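Local coordinates for putative immunoglobulin-blocking virulence protein (Mycoplasma mycoides subsp. capri, PDB 7ADK) that probably binds host immunoglobulin and blocks its action, as a mycoplasma virulence factor, at residues V178-A189 with T297-E308; K309-S317 with I326-P334. All coordinates share one frame; numbering follows the deposited sequence.

Interaction 1 packs helix 301-308 and the loop before it against the start of helix 182-194. Interaction 2 pairs the short strand 312-313, which follows helix 301-308 in the chain, with 326-332. The two centres lie about 10 Å apart. They are joined directly. A300 N sits 2.8 Å from I326 O, a probable hydrogen bond. S303 OG is 2.8 Å from D327 OD2, again a probable hydrogen bond. V188 and L307 of interaction 1 also touch T312 of interaction 2. Helices and sheet thus form one small packed unit. Both contacts are made within one chain, with no neighbouring subunit against them.

Interaction 1. Residues V178-A189 with T297-E308; sequences VKVTDKLKEQVA and TKIASTSEKYLE
L307 carries its CG anti to the backbone N (chi1 -177°), which sends both methyls toward helix 182-189 and V180. K185 turns its CG between its own N and carbonyl carbon (chi1 70°), and the extended chain beyond CG carries NZ to E304 OE1. L307 is the centre of the apolar contact. Its CD2 lies 3.5 Å from V180 CG2, and the two side chains cross at about a right angle. The same methyl touches K185 CB at 3.8 Å. L307 CD1, the other methyl, lies 4.1 Å from V188 CG2 and also meets CD2 of L184. L184 and V188 each run alongside L307, pointing the opposite way to it. The second methyl of V180, CG1, rests on E308 CG at 3.8 Å.

This is a helix-helix packing in which the axes of 182-189 and 301-308 cross at 114° and approach to 11.6 Å. T181 is the N-cap of the first helix, though its bond from L184 N is weak. Beside the apolar contacts, K185 NZ forms a salt bridge with E304 OE1 at 2.9 Å and meets that oxygen nearly along its C-O bond. Both residues are partly exposed. CD and CE of K185 run beside the same oxygen.

I299, in the loop before the second helix, extends the contact to A189. Its CD1 sits 3.7 Å from A189 CB, and its CG1 packs on the carbonyl oxygen of K185. I326 of strand 326-332 touches both A189 and I299. At the other end V178 N donates to E308 O at 2.8 Å, tying strand 174-178 to the C-terminal end of helix 301-308. V178 and L184 also pack on V139 of strand 138-144.

Interaction 2. Residues K309-S317 with I326-P334; sequences KGLTISPRS and IDSNGWGPP
T312 and G332 form the hydrogen-bonded pair. T312 N donates to G332 O and G332 N donates to T312 O, both at 2.9 Å. I313 and W331 form a non-hydrogen-bonded pair. S314 N then reaches G330 O at 3.0 Å. S328 OG donates to the same oxygen at 2.8 Å, from the opposite face of its carbonyl plane. N329 N binds S317 O at 3.1 Å.

I313 points its CG2, anti to the backbone N, at S328 CB, 3.6 Å away. Its CD1 packs on I326 CG2, and its CG1 lies 4.1 Å from W331 CD1. S328 OG lies 3.0 Å above one face of the W331 ring, toward its rim, and T312 C is at the ring's edge. L311 CB packs on W331 CB. L311 lies beside P333, pointing the same way, with CD2 3.8 Å from P333 CB.

A second shell positions these groups. S303 OG bonds both W331 NE1 and D327 OD2, and the Y306 ring stacks on that of W331. D200 OD2 hydrogen-bonds S314 OG, and D200 OD1 forms a salt bridge with R316 NE. S314 OG also accepts from R316 N in an ST turn. At G310 a Schellman motif ends helix 301-308 and turns the chain into strand 312-313. That strand edges a three-stranded antiparallel sheet, with 326-332 in the middle and 318-320 at the other edge.

Interaction 1. Residues V178-A189 with T297-E308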
# COMPACT_ATOMS: atom_id res chain seq x y z
N VAL A 178 -6.85 17.45 50.17
CA VAL A 178 -7.33 18.83 50.29
C VAL A 178 -8.57 18.85 51.18
O VAL A 178 -9.51 18.09 50.96
CB VAL A 178 -7.65 19.39 48.90
CG1 VAL A 178 -8.24 20.79 48.95
CG2 VAL A 178 -6.39 19.46 48.05
N LYS A 179 -8.62 19.76 52.17
CA LYS A 179 -9.81 19.93 53.02
C LYS A 179 -10.89 20.70 52.26
O LYS A 179 -10.94 21.92 52.28
CB LYS A 179 -9.41 20.58 54.35
CG LYS A 179 -10.57 20.73 55.36
CD LYS A 179 -11.16 19.41 55.84
CE LYS A 179 -12.34 19.66 56.76
NZ LYS A 179 -12.91 18.44 57.30
N VAL A 180 -11.76 19.98 51.57
CA VAL A 180 -12.92 20.56 50.89
C VAL A 180 -13.91 21.17 51.89
O VAL A 180 -14.15 20.62 52.96
CB VAL A 180 -13.57 19.55 49.93
CG1 VAL A 180 -14.24 18.37 50.64
CG2 VAL A 180 -14.60 20.22 49.03
N THR A 181 -14.47 22.32 51.56
CA THR A 181 -15.44 23.07 52.37
C THR A 181 -16.56 23.61 51.50
O THR A 181 -16.39 23.73 50.28
CB THR A 181 -14.77 24.25 53.11
OG1 THR A 181 -14.24 25.16 52.19
CG2 THR A 181 -13.67 23.84 54.07
N ASP A 182 -17.70 23.96 52.10
CA ASP A 182 -18.86 24.49 51.38
C ASP A 182 -18.45 25.68 50.50
O ASP A 182 -18.75 25.73 49.31
CB ASP A 182 -19.98 24.88 52.37
CG ASP A 182 -20.43 23.81 53.40
OD1 ASP A 182 -21.55 23.94 53.94
OD2 ASP A 182 -19.70 22.86 53.70
N LYS A 183 -17.65 26.61 51.06
CA LYS A 183 -17.12 27.81 50.38
C LYS A 183 -16.26 27.48 49.14
O LYS A 183 -16.38 28.16 48.12
CB LYS A 183 -16.35 28.69 51.39
CG LYS A 183 -16.82 30.15 51.44
CD LYS A 183 -18.18 30.36 52.12
CE LYS A 183 -18.12 30.19 53.64
NZ LYS A 183 -19.39 30.44 54.30
N LEU A 184 -15.44 26.43 49.19
CA LEU A 184 -14.64 25.97 48.06
C LEU A 184 -15.49 25.28 47.00
O LEU A 184 -15.35 25.59 45.82
CB LEU A 184 -13.53 25.02 48.55
CG LEU A 184 -12.69 24.37 47.43
CD1 LEU A 184 -11.85 25.39 46.66
CD2 LEU A 184 -11.78 23.33 48.06
N LYS A 185 -16.35 24.33 47.37
CA LYS A 185 -17.06 23.54 46.35
C LYS A 185 -18.13 24.33 45.61
O LYS A 185 -18.37 24.06 44.43
CB LYS A 185 -17.54 22.19 46.90
CG LYS A 185 -18.68 22.25 47.91
CD LYS A 185 -18.87 20.87 48.53
CE LYS A 185 -20.08 20.82 49.45
NZ LYS A 185 -20.09 19.57 50.24
N GLU A 186 -18.69 25.38 46.20
CA GLU A 186 -19.55 26.33 45.49
C GLU A 186 -18.77 27.31 44.60
O GLU A 186 -19.27 27.71 43.55
CB GLU A 186 -20.46 27.07 46.48
CG GLU A 186 -21.41 26.15 47.27
CD GLU A 186 -22.03 25.01 46.47
OE1 GLU A 186 -22.16 23.89 47.01
OE2 GLU A 186 -22.41 25.23 45.31
N GLN A 187 -17.51 27.63 44.92
CA GLN A 187 -16.63 28.33 43.97
C GLN A 187 -16.31 27.44 42.76
O GLN A 187 -16.35 27.90 41.62
CB GLN A 187 -15.36 28.80 44.69
CG GLN A 187 -14.28 29.41 43.79
CD GLN A 187 -14.60 30.79 43.26
OE1 GLN A 187 -15.73 31.20 43.10
NE2 GLN A 187 -13.60 31.58 42.98
N VAL A 188 -16.02 26.16 42.99
CA VAL A 188 -15.78 25.19 41.91
C VAL A 188 -17.03 24.95 41.07
O VAL A 188 -16.91 24.74 39.86
CB VAL A 188 -15.19 23.89 42.50
CG1 VAL A 188 -15.12 22.71 41.52
CG2 VAL A 188 -13.76 24.17 42.98
N ALA A 189 -18.23 25.05 41.65
CA ALA A 189 -19.50 25.02 40.92
C ALA A 189 -19.66 26.22 39.98
O ALA A 189 -19.87 26.04 38.79
CB ALA A 189 -20.66 24.94 41.92
N THR A 297 -25.88 25.30 42.12
CA THR A 297 -24.96 25.28 43.28
C THR A 297 -24.98 23.94 44.06
O THR A 297 -25.25 23.91 45.27
CB THR A 297 -25.26 26.47 44.21
OG1 THR A 297 -26.61 26.43 44.60
CG2 THR A 297 -25.00 27.82 43.56
N LYS A 298 -24.78 22.80 43.38
CA LYS A 298 -24.52 21.47 43.97
C LYS A 298 -23.51 20.70 43.12
O LYS A 298 -23.65 20.64 41.90
CB LYS A 298 -25.81 20.64 44.14
CG LYS A 298 -26.72 21.18 45.25
CD LYS A 298 -27.93 20.28 45.52
CE LYS A 298 -28.79 20.79 46.69
NZ LYS A 298 -29.35 22.15 46.47
N ILE A 299 -22.54 20.04 43.76
CA ILE A 299 -21.51 19.20 43.12
C ILE A 299 -21.85 17.71 43.29
O ILE A 299 -22.26 17.28 44.37
CB ILE A 299 -20.10 19.52 43.66
CG1 ILE A 299 -19.64 20.96 43.36
CG2 ILE A 299 -19.04 18.54 43.15
CD1 ILE A 299 -19.62 21.36 41.88
N ALA A 300 -21.68 16.92 42.23
CA ALA A 300 -21.93 15.48 42.19
C ALA A 300 -20.90 14.63 42.97
O ALA A 300 -19.75 15.02 43.17
CB ALA A 300 -21.99 15.05 40.73
N SER A 301 -21.31 13.44 43.40
CA SER A 301 -20.61 12.61 44.38
C SER A 301 -19.20 12.18 43.96
O SER A 301 -18.30 12.14 44.80
CB SER A 301 -21.47 11.36 44.67
OG SER A 301 -21.02 10.63 45.78
N THR A 302 -18.97 11.89 42.69
CA THR A 302 -17.65 11.50 42.16
C THR A 302 -16.73 12.71 42.03
O THR A 302 -15.62 12.70 42.55
CB THR A 302 -17.79 10.82 40.80
OG1 THR A 302 -18.51 11.66 39.93
CG2 THR A 302 -18.53 9.49 40.89
N SER A 303 -17.20 13.79 41.42
CA SER A 303 -16.45 15.04 41.26
C SER A 303 -16.11 15.74 42.58
O SER A 303 -15.17 16.53 42.62
CB SER A 303 -17.18 15.98 40.32
OG SER A 303 -17.13 15.45 39.02
N GLU A 304 -16.79 15.43 43.69
CA GLU A 304 -16.36 15.86 45.02
C GLU A 304 -15.11 15.11 45.54
O GLU A 304 -14.26 15.70 46.20
CB GLU A 304 -17.54 15.73 45.98
CG GLU A 304 -17.29 16.33 47.36
CD GLU A 304 -18.57 16.36 48.20
OE1 GLU A 304 -18.96 17.46 48.67
OE2 GLU A 304 -19.19 15.30 48.41
N LYS A 305 -14.93 13.83 45.20
CA LYS A 305 -13.73 13.07 45.60
C LYS A 305 -12.47 13.47 44.83
O LYS A 305 -11.40 13.57 45.41
CB LYS A 305 -14.00 11.55 45.63
CG LYS A 305 -13.62 10.73 44.39
CD LYS A 305 -14.20 9.32 44.45
CE LYS A 305 -13.90 8.47 43.22
NZ LYS A 305 -12.52 8.01 43.16
N TYR A 306 -12.58 13.83 43.55
CA TYR A 306 -11.45 14.43 42.82
C TYR A 306 -11.04 15.79 43.39
O TYR A 306 -9.85 16.11 43.47
CB TYR A 306 -11.78 14.52 41.34
CG TYR A 306 -11.67 13.20 40.59
CD1 TYR A 306 -12.70 12.26 40.66
CD2 TYR A 306 -10.54 12.93 39.81
CE1 TYR A 306 -12.62 11.07 39.93
CE2 TYR A 306 -10.46 11.74 39.08
CZ TYR A 306 -11.51 10.81 39.12
OH TYR A 306 -11.43 9.68 38.40
N LEU A 307 -11.99 16.58 43.89
CA LEU A 307 -11.72 17.81 44.62
C LEU A 307 -10.99 17.57 45.96
O LEU A 307 -10.09 18.34 46.28
CB LEU A 307 -13.04 18.58 44.77
CG LEU A 307 -12.94 19.95 45.46
CD1 LEU A 307 -12.03 20.90 44.70
CD2 LEU A 307 -14.33 20.58 45.52
N GLU A 308 -11.29 16.48 46.69
CA GLU A 308 -10.49 16.04 47.85
C GLU A 308 -9.05 15.61 47.49
O GLU A 308 -8.14 15.83 48.28
CB GLU A 308 -11.19 14.90 48.60
CG GLU A 308 -12.46 15.33 49.34
CD GLU A 308 -13.25 14.18 49.96
OE1 GLU A 308 -13.10 13.01 49.56
OE2 GLU A 308 -14.05 14.43 50.88

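Interaction 2. Residues K309-S317 with I326-P334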
# COMPACT_ATOMS: atom_id res chain seq x y z
N LYS A 309 -8.81 15.07 46.29
CA LYS A 309 -7.46 14.86 45.72
C LYS A 309 -6.82 16.14 45.18
O LYS A 309 -5.66 16.13 44.78
CB LYS A 309 -7.52 13.77 44.63
CG LYS A 309 -7.74 12.36 45.19
CD LYS A 309 -8.01 11.31 44.12
CE LYS A 309 -6.87 11.14 43.13
NZ LYS A 309 -7.11 10.06 42.18
N GLY A 310 -7.54 17.27 45.20
CA GLY A 310 -7.07 18.59 44.80
C GLY A 310 -7.17 18.92 43.31
O GLY A 310 -6.56 19.90 42.88
N LEU A 311 -7.94 18.16 42.52
CA LEU A 311 -8.19 18.43 41.11
C LEU A 311 -9.59 19.02 40.92
O LEU A 311 -10.59 18.39 41.27
CB LEU A 311 -8.01 17.15 40.28
CG LEU A 311 -6.76 16.29 40.52
CD1 LEU A 311 -6.76 15.15 39.52
CD2 LEU A 311 -5.46 17.05 40.35
N THR A 312 -9.70 20.22 40.37
CA THR A 312 -10.98 20.92 40.17
C THR A 312 -11.62 20.52 38.84
O THR A 312 -10.90 20.31 37.87
CB THR A 312 -10.81 22.44 40.22
OG1 THR A 312 -9.87 22.92 39.29
CG2 THR A 312 -10.35 22.92 41.58
N ILE A 313 -12.95 20.48 38.76
CA ILE A 313 -13.72 20.25 37.52
C ILE A 313 -13.20 21.17 36.42
O ILE A 313 -13.16 22.39 36.62
CB ILE A 313 -15.24 20.48 37.76
CG1 ILE A 313 -15.83 19.40 38.70
CG2 ILE A 313 -15.99 20.54 36.42
CD1 ILE A 313 -17.28 19.64 39.10
N SER A 314 -12.82 20.63 35.26
CA SER A 314 -12.55 21.47 34.09
C SER A 314 -13.86 22.07 33.59
O SER A 314 -14.81 21.32 33.33
CB SER A 314 -11.88 20.68 32.96
OG SER A 314 -11.92 21.38 31.73
N PRO A 315 -13.96 23.40 33.41
CA PRO A 315 -15.16 23.99 32.84
C PRO A 315 -15.53 23.47 31.44
O PRO A 315 -16.69 23.54 31.08
CB PRO A 315 -14.93 25.49 32.84
CG PRO A 315 -13.92 25.70 33.96
CD PRO A 315 -13.07 24.43 33.90
N ARG A 316 -14.59 22.90 30.67
CA ARG A 316 -14.86 22.30 29.36
C ARG A 316 -15.43 20.88 29.47
O ARG A 316 -16.15 20.43 28.59
CB ARG A 316 -13.56 22.33 28.54
CG ARG A 316 -13.72 22.05 27.04
CD ARG A 316 -12.40 22.06 26.26
NE ARG A 316 -11.68 23.33 26.35
CZ ARG A 316 -11.47 24.23 25.42
NH1 ARG A 316 -11.78 24.06 24.18
NH2 ARG A 316 -10.93 25.34 25.75
N SER A 317 -15.13 20.18 30.56
CA SER A 317 -15.55 18.80 30.83
C SER A 317 -16.80 18.70 31.71
O SER A 317 -17.28 17.60 31.96
CB SER A 317 -14.41 18.05 31.51
OG SER A 317 -13.24 18.11 30.72
N ILE A 326 -23.74 19.33 39.40
CA ILE A 326 -22.63 19.50 38.46
C ILE A 326 -21.61 18.36 38.64
O ILE A 326 -21.16 18.09 39.75
CB ILE A 326 -21.98 20.88 38.61
CG1 ILE A 326 -22.99 22.01 38.35
CG2 ILE A 326 -20.77 21.03 37.69
CD1 ILE A 326 -22.40 23.40 38.55
N ASP A 327 -21.23 17.73 37.54
CA ASP A 327 -20.34 16.57 37.43
C ASP A 327 -19.38 16.78 36.25
O ASP A 327 -19.54 17.74 35.50
CB ASP A 327 -21.22 15.32 37.27
CG ASP A 327 -20.51 14.01 37.62
OD1 ASP A 327 -21.20 12.96 37.63
OD2 ASP A 327 -19.30 14.03 37.93
N SER A 328 -18.35 15.96 36.06
CA SER A 328 -17.46 16.11 34.90
C SER A 328 -16.85 14.81 34.40
O SER A 328 -16.84 13.79 35.09
CB SER A 328 -16.40 17.19 35.13
OG SER A 328 -15.31 16.74 35.89
N ASN A 329 -16.34 14.85 33.17
CA ASN A 329 -15.47 13.83 32.59
C ASN A 329 -14.01 14.32 32.49
O ASN A 329 -13.29 13.94 31.57
CB ASN A 329 -16.10 13.31 31.28
CG ASN A 329 -16.33 14.36 30.20
OD1 ASN A 329 -15.59 15.32 30.04
ND2 ASN A 329 -17.36 14.20 29.40
N GLY A 330 -13.58 15.21 33.39
CA GLY A 330 -12.26 15.84 33.35
C GLY A 330 -12.00 16.82 34.49
O GLY A 330 -12.85 17.64 34.83
N TRP A 331 -10.83 16.69 35.12
CA TRP A 331 -10.38 17.44 36.31
C TRP A 331 -8.91 17.85 36.17
O TRP A 331 -8.08 17.06 35.71
CB TRP A 331 -10.59 16.64 37.61
CG TRP A 331 -11.91 15.98 37.81
CD1 TRP A 331 -12.95 16.50 38.50
CD2 TRP A 331 -12.38 14.70 37.29
NE1 TRP A 331 -14.02 15.64 38.44
CE2 TRP A 331 -13.73 14.52 37.70
CE3 TRP A 331 -11.82 13.68 36.49
CZ2 TRP A 331 -14.48 13.40 37.34
CZ3 TRP A 331 -12.57 12.56 36.12
CH2 TRP A 331 -13.90 12.41 36.54
N GLY A 332 -8.57 19.07 36.58
CA GLY A 332 -7.24 19.63 36.44
C GLY A 332 -6.64 20.12 37.75
O GLY A 332 -7.37 20.62 38.61
N PRO A 333 -5.32 20.02 37.95
CA PRO A 333 -4.64 20.63 39.08
C PRO A 333 -4.46 22.15 38.87
O PRO A 333 -4.56 22.64 37.74
CB PRO A 333 -3.31 19.90 39.14
CG PRO A 333 -3.00 19.60 37.69
CD PRO A 333 -4.37 19.35 37.09
N PRO A 334 -4.14 22.92 39.92
CA PRO A 334 -3.56 24.25 39.74
C PRO A 334 -2.22 24.14 39.00
O PRO A 334 -1.52 23.14 39.14
CB PRO A 334 -3.39 24.83 41.15
CG PRO A 334 -4.13 23.85 42.07
CD PRO A 334 -4.13 22.54 41.31